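Local coordinates for protein putative aspartyl-tRNA synthetase (Leishmania major, PDB 6OD8) that probably charges tRNA(Asp) with L-aspartate at the expense of ATP, as a cytoplasmic class II aminoacyl-tRNA synthetase, at residues Arg208-Asp211 with Leu212-Leu215; Gln224-Val227 with Cys228-Arg232; Gln233-Asp237 with Lys238-Glu242; Glu326-Asp329 with Val330-Leu334. All blocks are in the same frame, centred on the assembly; numbering follows the deposited sequence.

Contact 1 (Arg208-Asp211 with Leu212-Leu215); sequences RWMD and LRTL
Leu212 N bonds to Arg208 O at 2.8 Å as an ordinary helical bond, after which the spacing tightens: Arg213 N bonds to Met210 O, and Thr214 N to Asp211 O at 3.1 Å, nearly straight at 167°. That last bond closes a type I turn from Asp211 to Thr214.

The charged contacts flank this turn. Arg208 NH1 forms a 2.7 Å salt bridge with Asp211 OD2, which it meets from above the carboxylate plane; Ser217 OG also bonds to OD2, and Arg204 holds OD1. Leu548 O and Ser547 O take other N-H groups of the Arg208 guanidinium and help fix its rotation. Arg213, extended from CG to NE, reaches back along the helix, where its NE makes a weak 3.1 Å bond to Trp209 O. Its stronger partner is Glu140, and NH1 also binds Leu518 O of the second subunit.

Softer contacts fill in. Leu212 CG rests 3.9 Å from Arg208 CG, the two chains crossing at about a right angle, with Leu212 CD2 over a face of the guanidinium. Met210 SD sits over a face of the Arg213 guanidinium, 3.8 Å from NH1. Trp209 meets the same group with its ring edge, CD1 being 4.1 Å from NH2 and the planes 49° apart.

Thr214 takes the N-cap position, its OG1 accepting a weak bond from Ser217 N; a tight turn thus leads into a capped helix 215-237, the long motif 1 helix of class II synthetases.

Contact 2 (Gln224-Val227 with Cys228-Arg232); sequences QSRV and CQYFR
Arg226 and Gln229 lie side by side on the helix, pointing the same way, with the amide oxygen at the edge of the guanidinium. Arg226 NH1 donates to Gln229 OE1 at 2.9 Å with an N-H...O angle of 157°; the donor lies in the amide's carbonyl plane, on a lone pair, and the oxygen lies in the guanidinium plane, although the two planes are 53° apart. A bend at chi2 (-55°) turns the arginine toward the glutamine, whose own chain is extended beyond CG. Water 3 spans the same pair, accepting from Gln229 NE2 at 3.1 Å and more weakly from Arg226 NH1. Water 2 lies 2.6 Å from Gln229 OE1 and is also bonded to Ser225 OG. One turn on, the Tyr230 ring leans on the arginine's base, CE2 being 3.8 Å from Arg226 CB, while its hydroxyl bonds to His345.

This is the middle of the long motif 1 helix, which in class II synthetases lies at the dimer interface; here Ser225 OG bonds to Glu242 N of the second subunit, and Cys228 packs on that subunit's Glu242.

Cys228 is fitted against the preceding turn. Its N bonds almost straight to Gln224 O at 3.2 Å, and with SG anti to the carbonyl carbon the sulfur comes back to 3.8 Å from Gln224 O. Val227 touches the following turn chiefly through its backbone: its O receives Phe231 N at 2.9 Å and has Phe231 CB 3.2 Å away. Its methyl-bearing side turns instead to Leu530 and Val533 of helix 530-538.

Contact 3 (Gln233-Asp237 with Lys238-Glu242); sequences QFLID and KDFCE
Leu235 O is gripped by two backbone donors as the helix ends: Phe240 N at 2.8 Å, well aligned, and Lys238 N at 3.0 Å, a weak bond at a poor angle. Lys238 N is itself shared, since it also bonds to Phe234 O at 3.2 Å. Beside them Asp239 N reaches Ile236 O at 3.0 Å from above the carbonyl plane. Together the Phe240-Leu235 and Asp239-Ile236 bonds make a Schellman motif, with Asp239 as its C-prime residue; the positive phi there (64°) swings the chain round so that Phe240 comes back against the Leu235 side chain.

Two CH-pi contacts back the turn. Leu235 CD2 sits squarely over the Phe240 ring, 3.8 Å from the centroid and 9° off the normal, and the CB atoms of these two residues also touch. Lys238, bent at chi2 (-77°), lays its aliphatic chain across a face of Phe234: CG is 4.2 Å from the ring centroid, offset toward the rim, and CE is 3.8 Å from Phe234 CZ. On the last helical turn, Gln233 NE2 bonds to Asp237 OD1, approaching from above the carboxylate plane, while Asp239 OD1 bridges to Arg289.

The turn delivers the chain from helix 215-237 to strand 241-242, outermost in this chain's large sheet, where Cys241 makes backbone bonds to Arg289 and Phe291 of parallel strand 289-297. Phe234 meets Tyr337 of helix 325-342 edge-to-face, Phe240 packs against Val330 of that helix and against residues of strands 289-297 and 310-319, and the Glu242 carboxylate forms a salt bridge with Arg232 of the second subunit.

Contact 4 (Glu326-Asp329 with Val330-Leu334); sequences EVLD and VAESL. With EDO (1,2-ethanediol), chain H.
Leu328 sets its branched end across the side chain of Glu332 one turn later, CD1 lying 3.8 Å from Glu332 OE2 and 4.0 Å from Glu332 CG, the two chains crossing at a slant. Both belong to helix 325-342, which packs against the sheet of the class II synthetase catalytic core. Val327 and Ala331 lie on Phe526 of strand 523-529, and Leu328 and Ala331 on Tyr473 of strand 472-477.

The backbone bonds are regular, as between Ala331 N and Val327 O at 2.9 Å, with Val330 N to Glu326 O longer. Glu332 is extended beyond CG, chi2 being 174°, and this takes its carboxylate out past Leu328 to Arg401, which bridges to OE2. Arg401 also forms a salt bridge with Asp329 OD1, so one arginine serves two acids whose nearest oxygens, Asp329 OD1 and Glu332 OE1, are 4.8 Å apart; its charge probably eases their mutual repulsion. Asp329 OD2 is taken by Tyr68 OH of the second subunit, which ties this helix to the other chain.

At the helix flank a molecule of 1,2-ethanediol, probably from the crystallisation liquor, takes up the carbonyl of Asp329, which already accepts Ser333 N at 3.1 Å. The diol's O2 is hydrogen-bonded to Asp329 O at 3.1 Å and to Ser333 OG at 3.0 Å, and the molecule has further bonds to Ser397 and Asn394. Its carbons lean on Glu332: C1 approaches CB, while C2 comes to 3.2 Å from Glu332 OE1.

How the contacts relate
All four contacts are local and follow one another along the chain without nesting or crossing. Contact 1 closes the turn before helix 215-237; contact 2 lies within that helix, its centre about 21 Å from that of contact 1; contact 3 adjoins contact 2 in sequence and closes the turn into strand 241-242. Contact 4 comes later, on helix 325-342, but returns to the same region: Leu334 packs on Phe231 of contact 2, while Ser333 and Leu334 meet Phe234, and Val330 meets Phe240, of contact 3. Two helices of the class II core are thereby tied together. Contacts 1 and 3 lie on opposite sides of the chain's centre, and all four contacts reach the second subunit.

Contact 1 (Arg208-Asp211 with Leu212-Leu215)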
loop_
_atom_site.group_PDB
_atom_site.type_symbol
_atom_site.label_atom_id
_atom_site.label_comp_id
_atom_site.label_asym_id
_atom_site.label_seq_id
_atom_site.Cartn_x
_atom_site.Cartn_y
_atom_site.Cartn_z
ATOM N N ARG A 208 -9.709 8.829 -19.873
ATOM C CA ARG A 208 -9.827 7.643 -19.040
ATOM C C ARG A 208 -11.027 7.717 -18.107
ATOM O O ARG A 208 -11.605 6.675 -17.770
ATOM C CB ARG A 208 -8.532 7.448 -18.239
ATOM C CG ARG A 208 -8.551 6.271 -17.317
ATOM C CD ARG A 208 -8.751 4.980 -18.089
ATOM N NE ARG A 208 -7.664 4.055 -17.815
ATOM C CZ ARG A 208 -7.603 2.811 -18.272
ATOM N NH1 ARG A 208 -8.588 2.334 -19.015
ATOM N NH2 ARG A 208 -6.563 2.042 -17.971
ATOM N N TRP A 209 -11.424 8.929 -17.693
ATOM C CA TRP A 209 -12.581 9.075 -16.810
ATOM C C TRP A 209 -13.856 8.593 -17.479
ATOM O O TRP A 209 -14.773 8.113 -16.798
ATOM C CB TRP A 209 -12.738 10.531 -16.361
ATOM C CG TRP A 209 -12.616 11.529 -17.486
ATOM C CD1 TRP A 209 -13.629 12.066 -18.237
ATOM C CD2 TRP A 209 -11.403 12.097 -17.986
ATOM N NE1 TRP A 209 -13.114 12.936 -19.168
ATOM C CE2 TRP A 209 -11.748 12.961 -19.042
ATOM C CE3 TRP A 209 -10.048 11.939 -17.652
ATOM C CZ2 TRP A 209 -10.785 13.683 -19.768
ATOM C CZ3 TRP A 209 -9.096 12.658 -18.375
ATOM C CH2 TRP A 209 -9.472 13.518 -19.416
ATOM N N MET A 210 -13.947 8.714 -18.803
ATOM C CA MET A 210 -15.087 8.135 -19.505
ATOM C C MET A 210 -14.965 6.613 -19.578
ATOM O O MET A 210 -15.929 5.876 -19.310
ATOM C CB MET A 210 -15.186 8.744 -20.911
ATOM C CG MET A 210 -16.381 8.323 -21.705
ATOM S SD MET A 210 -17.924 9.024 -21.029
ATOM C CE MET A 210 -19.096 8.241 -22.132
ATOM N N ASP A 211 -13.788 6.132 -19.978
ATOM C CA ASP A 211 -13.563 4.690 -20.123
ATOM C C ASP A 211 -13.845 3.939 -18.831
ATOM O O ASP A 211 -14.392 2.826 -18.856
ATOM C CB ASP A 211 -12.125 4.412 -20.552
ATOM C CG ASP A 211 -11.804 2.915 -20.512
ATOM O OD1 ASP A 211 -12.255 2.192 -21.420
ATOM O OD2 ASP A 211 -11.188 2.458 -19.531
ATOM N N LEU A 212 -13.454 4.509 -17.686
ATOM C CA LEU A 212 -13.600 3.779 -16.438
ATOM C C LEU A 212 -15.059 3.487 -16.116
ATOM O O LEU A 212 -15.330 2.630 -15.276
ATOM C CB LEU A 212 -12.954 4.558 -15.275
ATOM C CG LEU A 212 -11.422 4.661 -15.247
ATOM C CD1 LEU A 212 -10.942 5.698 -14.216
ATOM C CD2 LEU A 212 -10.790 3.286 -14.960
ATOM N N ARG A 213 -16.001 4.206 -16.734
ATOM C CA ARG A 213 -17.417 4.001 -16.464
ATOM C C ARG A 213 -17.959 2.714 -17.081
ATOM O O ARG A 213 -19.069 2.308 -16.728
ATOM C CB ARG A 213 -18.228 5.205 -16.978
ATOM C CG ARG A 213 -17.749 6.537 -16.403
ATOM C CD ARG A 213 -18.450 7.741 -17.071
ATOM N NE ARG A 213 -17.706 8.961 -16.747
ATOM C CZ ARG A 213 -18.076 10.190 -17.076
ATOM N NH1 ARG A 213 -19.205 10.404 -17.754
ATOM N NH2 ARG A 213 -17.312 11.203 -16.712
ATOM N N THR A 214 -17.229 2.084 -18.003
ATOM C CA THR A 214 -17.691 0.844 -18.607
ATOM C C THR A 214 -17.620 -0.296 -17.596
ATOM O O THR A 214 -16.875 -0.243 -16.616
ATOM C CB THR A 214 -16.864 0.479 -19.857
ATOM O OG1 THR A 214 -15.524 0.190 -19.466
ATOM C CG2 THR A 214 -16.859 1.629 -20.877
ATOM N N LEU A 215 -18.442 -1.325 -17.831
ATOM C CA LEU A 215 -18.487 -2.458 -16.905
ATOM C C LEU A 215 -17.123 -3.098 -16.756
ATOM O O LEU A 215 -16.648 -3.317 -15.635
ATOM C CB LEU A 215 -19.499 -3.512 -17.389
ATOM C CG LEU A 215 -20.979 -3.155 -17.328
ATOM C CD1 LEU A 215 -21.802 -4.274 -17.992
ATOM C CD2 LEU A 215 -21.382 -2.984 -15.902
#

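Contact 2 (Gln224-Val227 with Cys228-Arg232)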
loop_
_atom_site.group_PDB
_atom_site.type_symbol
_atom_site.label_atom_id
_atom_site.label_comp_id
_atom_site.label_asym_id
_atom_site.label_seq_id
_atom_site.Cartn_x
_atom_site.Cartn_y
_atom_site.Cartn_z
ATOM N N GLN A 224 -8.110 -5.128 -9.337
ATOM C CA GLN A 224 -6.769 -4.679 -8.983
ATOM C C GLN A 224 -6.682 -4.319 -7.502
ATOM O O GLN A 224 -5.713 -4.680 -6.814
ATOM C CB GLN A 224 -6.364 -3.483 -9.851
ATOM C CG GLN A 224 -4.841 -3.192 -9.818
ATOM C CD GLN A 224 -4.534 -1.708 -9.998
ATOM O OE1 GLN A 224 -4.669 -0.921 -9.063
ATOM N NE2 GLN A 224 -4.152 -1.326 -11.200
ATOM N N SER A 225 -7.689 -3.609 -6.995
ATOM C CA SER A 225 -7.735 -3.309 -5.572
ATOM C C SER A 225 -7.756 -4.585 -4.736
ATOM O O SER A 225 -7.096 -4.661 -3.682
ATOM C CB SER A 225 -8.972 -2.450 -5.263
ATOM O OG SER A 225 -9.036 -2.172 -3.874
ATOM N N ARG A 226 -8.536 -5.591 -5.160
ATOM C CA ARG A 226 -8.596 -6.834 -4.386
ATOM C C ARG A 226 -7.255 -7.562 -4.385
ATOM O O ARG A 226 -6.882 -8.164 -3.372
ATOM C CB ARG A 226 -9.686 -7.775 -4.924
ATOM C CG ARG A 226 -11.108 -7.267 -4.805
ATOM C CD ARG A 226 -11.508 -6.875 -3.355
ATOM N NE ARG A 226 -12.945 -6.614 -3.284
ATOM C CZ ARG A 226 -13.600 -6.234 -2.187
ATOM N NH1 ARG A 226 -12.952 -6.050 -1.042
ATOM N NH2 ARG A 226 -14.913 -6.019 -2.238
ATOM N N VAL A 227 -6.510 -7.522 -5.500
ATOM C CA VAL A 227 -5.176 -8.154 -5.500
ATOM C C VAL A 227 -4.288 -7.534 -4.420
ATOM O O VAL A 227 -3.633 -8.249 -3.643
ATOM C CB VAL A 227 -4.501 -8.058 -6.885
ATOM C CG1 VAL A 227 -3.032 -8.548 -6.782
ATOM C CG2 VAL A 227 -5.269 -8.866 -7.940
ATOM N N CYS A 228 -4.217 -6.191 -4.377
ATOM C CA CYS A 228 -3.463 -5.521 -3.309
ATOM C C CYS A 228 -3.958 -5.943 -1.931
ATOM O O CYS A 228 -3.167 -6.252 -1.033
ATOM C CB CYS A 228 -3.571 -3.992 -3.453
ATOM S SG CYS A 228 -2.718 -3.333 -4.910
ATOM N N GLN A 229 -5.278 -5.919 -1.738
ATOM C CA GLN A 229 -5.858 -6.282 -0.448
ATOM C C GLN A 229 -5.438 -7.679 0.007
ATOM O O GLN A 229 -5.035 -7.876 1.165
ATOM C CB GLN A 229 -7.371 -6.200 -0.555
ATOM C CG GLN A 229 -8.081 -6.643 0.684
ATOM C CD GLN A 229 -9.591 -6.568 0.515
ATOM O OE1 GLN A 229 -10.093 -5.898 -0.393
ATOM N NE2 GLN A 229 -10.317 -7.265 1.379
ATOM N N TYR A 230 -5.571 -8.679 -0.878
ATOM C CA TYR A 230 -5.268 -10.052 -0.472
ATOM C C TYR A 230 -3.767 -10.289 -0.370
ATOM O O TYR A 230 -3.318 -11.047 0.498
ATOM C CB TYR A 230 -5.922 -11.040 -1.447
ATOM C CG TYR A 230 -7.427 -10.878 -1.489
ATOM C CD1 TYR A 230 -8.148 -10.650 -0.314
ATOM C CD2 TYR A 230 -8.134 -10.957 -2.700
ATOM C CE1 TYR A 230 -9.526 -10.495 -0.337
ATOM C CE2 TYR A 230 -9.519 -10.823 -2.723
ATOM C CZ TYR A 230 -10.199 -10.587 -1.540
ATOM O OH TYR A 230 -11.561 -10.440 -1.543
ATOM N N PHE A 231 -2.975 -9.639 -1.219
ATOM C CA PHE A 231 -1.514 -9.657 -1.038
ATOM C C PHE A 231 -1.129 -9.223 0.377
ATOM O O PHE A 231 -0.412 -9.936 1.096
ATOM C CB PHE A 231 -0.858 -8.737 -2.083
ATOM C CG PHE A 231 0.641 -8.547 -1.909
ATOM C CD1 PHE A 231 1.533 -9.468 -2.452
ATOM C CD2 PHE A 231 1.158 -7.427 -1.241
ATOM C CE1 PHE A 231 2.930 -9.297 -2.316
ATOM C CE2 PHE A 231 2.537 -7.243 -1.086
ATOM C CZ PHE A 231 3.443 -8.207 -1.643
ATOM N N ARG A 232 -1.595 -8.042 0.799
ATOM C CA ARG A 232 -1.221 -7.537 2.120
ATOM C C ARG A 232 -1.805 -8.394 3.238
ATOM O O ARG A 232 -1.137 -8.661 4.247
ATOM C CB ARG A 232 -1.677 -6.091 2.286
ATOM C CG ARG A 232 -0.955 -5.070 1.426
ATOM C CD ARG A 232 -1.363 -3.668 1.879
ATOM N NE ARG A 232 -2.820 -3.551 1.932
ATOM C CZ ARG A 232 -3.591 -3.251 0.889
ATOM N NH1 ARG A 232 -3.041 -3.000 -0.295
ATOM N NH2 ARG A 232 -4.914 -3.169 1.038
HETATM O O HOH W 1 -6.645 -2.742 -0.866
HETATM O O HOH W 2 -9.598 -3.560 -1.523
HETATM O O HOH W 3 -13.307 -6.915 1.889
#

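Contact 3 (Gln233-Asp237 with Lys238-Glu242)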
loop_
_atom_site.group_PDB
_atom_site.type_symbol
_atom_site.label_atom_id
_atom_site.label_comp_id
_atom_site.label_asym_id
_atom_site.label_seq_id
_atom_site.Cartn_x
_atom_site.Cartn_y
_atom_site.Cartn_z
ATOM N N GLN A 233 -3.050 -8.840 3.093
ATOM C CA GLN A 233 -3.646 -9.568 4.215
ATOM C C GLN A 233 -2.952 -10.896 4.456
ATOM O O GLN A 233 -2.753 -11.291 5.609
ATOM C CB GLN A 233 -5.142 -9.797 4.004
ATOM C CG GLN A 233 -5.814 -10.251 5.291
ATOM C CD GLN A 233 -5.536 -9.308 6.472
ATOM O OE1 GLN A 233 -5.813 -8.104 6.402
ATOM N NE2 GLN A 233 -4.982 -9.855 7.559
ATOM N N PHE A 234 -2.613 -11.623 3.392
ATOM C CA PHE A 234 -1.852 -12.857 3.576
ATOM C C PHE A 234 -0.585 -12.601 4.377
ATOM O O PHE A 234 -0.258 -13.344 5.309
ATOM C CB PHE A 234 -1.487 -13.483 2.231
ATOM C CG PHE A 234 -0.623 -14.725 2.368
ATOM C CD1 PHE A 234 -1.211 -15.967 2.607
ATOM C CD2 PHE A 234 0.765 -14.645 2.301
ATOM C CE1 PHE A 234 -0.424 -17.127 2.760
ATOM C CE2 PHE A 234 1.558 -15.792 2.458
ATOM C CZ PHE A 234 0.968 -17.031 2.680
ATOM N N LEU A 235 0.159 -11.560 4.004
ATOM C CA LEU A 235 1.479 -11.349 4.593
ATOM C C LEU A 235 1.382 -10.788 6.010
ATOM O O LEU A 235 2.164 -11.160 6.893
ATOM C CB LEU A 235 2.282 -10.415 3.672
ATOM C CG LEU A 235 2.526 -11.040 2.282
ATOM C CD1 LEU A 235 2.951 -9.935 1.288
ATOM C CD2 LEU A 235 3.567 -12.155 2.343
ATOM N N ILE A 236 0.436 -9.880 6.243
ATOM C CA ILE A 236 0.144 -9.441 7.610
ATOM C C ILE A 236 -0.189 -10.632 8.501
ATOM O O ILE A 236 0.276 -10.711 9.642
ATOM C CB ILE A 236 -1.004 -8.402 7.599
ATOM C CG1 ILE A 236 -0.531 -7.085 6.995
ATOM C CG2 ILE A 236 -1.585 -8.188 9.013
ATOM C CD1 ILE A 236 -1.687 -6.169 6.571
ATOM N N ASP A 237 -1.028 -11.559 8.005
ATOM C CA ASP A 237 -1.372 -12.772 8.747
ATOM C C ASP A 237 -0.136 -13.575 9.112
ATOM O O ASP A 237 -0.129 -14.270 10.132
ATOM C CB ASP A 237 -2.291 -13.694 7.925
ATOM C CG ASP A 237 -3.744 -13.256 7.901
ATOM O OD1 ASP A 237 -4.122 -12.308 8.618
ATOM O OD2 ASP A 237 -4.509 -13.882 7.128
ATOM N N LYS A 238 0.890 -13.552 8.252
ATOM C CA LYS A 238 2.139 -14.265 8.472
ATOM C C LYS A 238 3.209 -13.389 9.119
ATOM O O LYS A 238 4.397 -13.728 9.045
ATOM C CB LYS A 238 2.658 -14.831 7.147
ATOM C CG LYS A 238 1.672 -15.726 6.409
ATOM C CD LYS A 238 1.614 -17.096 7.039
ATOM C CE LYS A 238 0.668 -18.015 6.293
ATOM N NZ LYS A 238 0.591 -19.337 6.976
ATOM N N ASP A 239 2.810 -12.269 9.722
ATOM C CA ASP A 239 3.691 -11.392 10.506
ATOM C C ASP A 239 4.787 -10.754 9.646
ATOM O O ASP A 239 5.927 -10.594 10.087
ATOM C CB ASP A 239 4.292 -12.152 11.696
ATOM C CG ASP A 239 4.916 -11.231 12.728
ATOM O OD1 ASP A 239 5.949 -11.627 13.311
ATOM O OD2 ASP A 239 4.389 -10.111 12.944
ATOM N N PHE A 240 4.445 -10.384 8.409
ATOM C CA PHE A 240 5.312 -9.534 7.591
ATOM C C PHE A 240 5.008 -8.081 7.918
ATOM O O PHE A 240 3.842 -7.698 8.041
ATOM C CB PHE A 240 5.095 -9.746 6.084
ATOM C CG PHE A 240 5.700 -11.009 5.544
ATOM C CD1 PHE A 240 6.810 -10.963 4.709
ATOM C CD2 PHE A 240 5.145 -12.240 5.852
ATOM C CE1 PHE A 240 7.371 -12.148 4.206
ATOM C CE2 PHE A 240 5.686 -13.415 5.368
ATOM C CZ PHE A 240 6.801 -13.367 4.539
ATOM N N CYS A 241 6.057 -7.279 8.052
ATOM C CA CYS A 241 5.923 -5.868 8.368
ATOM C C CYS A 241 5.957 -5.045 7.081
ATOM O O CYS A 241 6.761 -5.307 6.185
ATOM C CB CYS A 241 7.059 -5.466 9.312
ATOM S SG CYS A 241 7.073 -3.774 9.893
ATOM N N GLU A 242 5.089 -4.033 6.998
ATOM C CA GLU A 242 5.089 -3.184 5.811
ATOM C C GLU A 242 6.192 -2.137 5.922
ATOM O O GLU A 242 6.371 -1.510 6.976
ATOM C CB GLU A 242 3.726 -2.504 5.624
ATOM C CG GLU A 242 3.711 -1.600 4.413
ATOM C CD GLU A 242 2.322 -1.088 4.041
ATOM O OE1 GLU A 242 1.340 -1.386 4.752
ATOM O OE2 GLU A 242 2.226 -0.370 3.028
#

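Contact 4 (Glu326-Asp329 with Val330-Leu334)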
loop_
_atom_site.group_PDB
_atom_site.type_symbol
_atom_site.label_atom_id
_atom_site.label_comp_id
_atom_site.label_asym_id
_atom_site.label_seq_id
_atom_site.Cartn_x
_atom_site.Cartn_y
_atom_site.Cartn_z
ATOM N N GLU A 326 12.075 -21.942 1.358
ATOM C CA GLU A 326 11.233 -21.271 2.342
ATOM C C GLU A 326 10.563 -20.041 1.740
ATOM O O GLU A 326 9.411 -19.723 2.075
ATOM C CB GLU A 326 12.069 -20.884 3.562
ATOM C CG GLU A 326 12.665 -22.097 4.252
ATOM C CD GLU A 326 13.725 -21.724 5.278
ATOM O OE1 GLU A 326 13.539 -20.716 5.997
ATOM O OE2 GLU A 326 14.727 -22.449 5.362
ATOM N N VAL A 327 11.292 -19.329 0.867
ATOM C CA VAL A 327 10.748 -18.194 0.119
ATOM C C VAL A 327 9.696 -18.661 -0.876
ATOM O O VAL A 327 8.606 -18.083 -0.984
ATOM C CB VAL A 327 11.874 -17.440 -0.607
ATOM C CG1 VAL A 327 11.270 -16.282 -1.441
ATOM C CG2 VAL A 327 12.906 -16.927 0.390
ATOM N N LEU A 328 10.022 -19.705 -1.635
ATOM C CA LEU A 328 9.097 -20.247 -2.609
ATOM C C LEU A 328 7.838 -20.788 -1.936
ATOM O O LEU A 328 6.731 -20.640 -2.469
ATOM C CB LEU A 328 9.828 -21.336 -3.419
ATOM C CG LEU A 328 8.999 -22.114 -4.422
ATOM C CD1 LEU A 328 8.420 -21.135 -5.456
ATOM C CD2 LEU A 328 9.897 -23.175 -5.083
ATOM N N ASP A 329 7.984 -21.402 -0.758
ATOM C CA ASP A 329 6.819 -21.845 0.006
ATOM C C ASP A 329 5.870 -20.678 0.285
ATOM O O ASP A 329 4.648 -20.801 0.120
ATOM C CB ASP A 329 7.259 -22.487 1.330
ATOM C CG ASP A 329 7.893 -23.864 1.167
ATOM O OD1 ASP A 329 7.850 -24.453 0.066
ATOM O OD2 ASP A 329 8.464 -24.358 2.171
ATOM N N VAL A 330 6.417 -19.539 0.730
ATOM C CA VAL A 330 5.586 -18.367 1.018
ATOM C C VAL A 330 4.951 -17.833 -0.258
ATOM O O VAL A 330 3.758 -17.538 -0.295
ATOM C CB VAL A 330 6.417 -17.285 1.739
ATOM C CG1 VAL A 330 5.736 -15.916 1.691
ATOM C CG2 VAL A 330 6.639 -17.722 3.212
ATOM N N ALA A 331 5.742 -17.719 -1.326
ATOM C CA ALA A 331 5.243 -17.174 -2.592
ATOM C C ALA A 331 4.096 -18.011 -3.149
ATOM O O ALA A 331 3.109 -17.465 -3.654
ATOM C CB ALA A 331 6.396 -17.096 -3.597
ATOM N N GLU A 332 4.211 -19.345 -3.082
ATOM C CA GLU A 332 3.135 -20.192 -3.595
ATOM C C GLU A 332 1.884 -20.083 -2.736
ATOM O O GLU A 332 0.758 -20.075 -3.259
ATOM C CB GLU A 332 3.589 -21.652 -3.661
ATOM C CG GLU A 332 4.562 -21.942 -4.782
ATOM C CD GLU A 332 5.090 -23.367 -4.726
ATOM O OE1 GLU A 332 4.896 -24.026 -3.681
ATOM O OE2 GLU A 332 5.697 -23.831 -5.719
ATOM N N SER A 333 2.052 -20.087 -1.417
ATOM C CA SER A 333 0.897 -19.938 -0.541
ATOM C C SER A 333 0.248 -18.576 -0.747
ATOM O O SER A 333 -0.984 -18.452 -0.692
ATOM C CB SER A 333 1.313 -20.111 0.925
ATOM O OG SER A 333 1.839 -21.408 1.156
ATOM N N LEU A 334 1.071 -17.551 -1.000
ATOM C CA LEU A 334 0.551 -16.205 -1.248
ATOM C C LEU A 334 -0.290 -16.174 -2.518
ATOM O O LEU A 334 -1.398 -15.621 -2.540
ATOM C CB LEU A 334 1.722 -15.212 -1.351
ATOM C CG LEU A 334 1.442 -13.850 -1.964
ATOM C CD1 LEU A 334 0.547 -13.050 -1.029
ATOM C CD2 LEU A 334 2.739 -13.076 -2.228
HETATM C C1 EDO H . 2.449 -24.014 -1.381
HETATM O O1 EDO H . 1.330 -24.219 -0.502
HETATM C C2 EDO H . 3.771 -24.248 -0.664
HETATM O O2 EDO H . 3.714 -23.682 0.650
#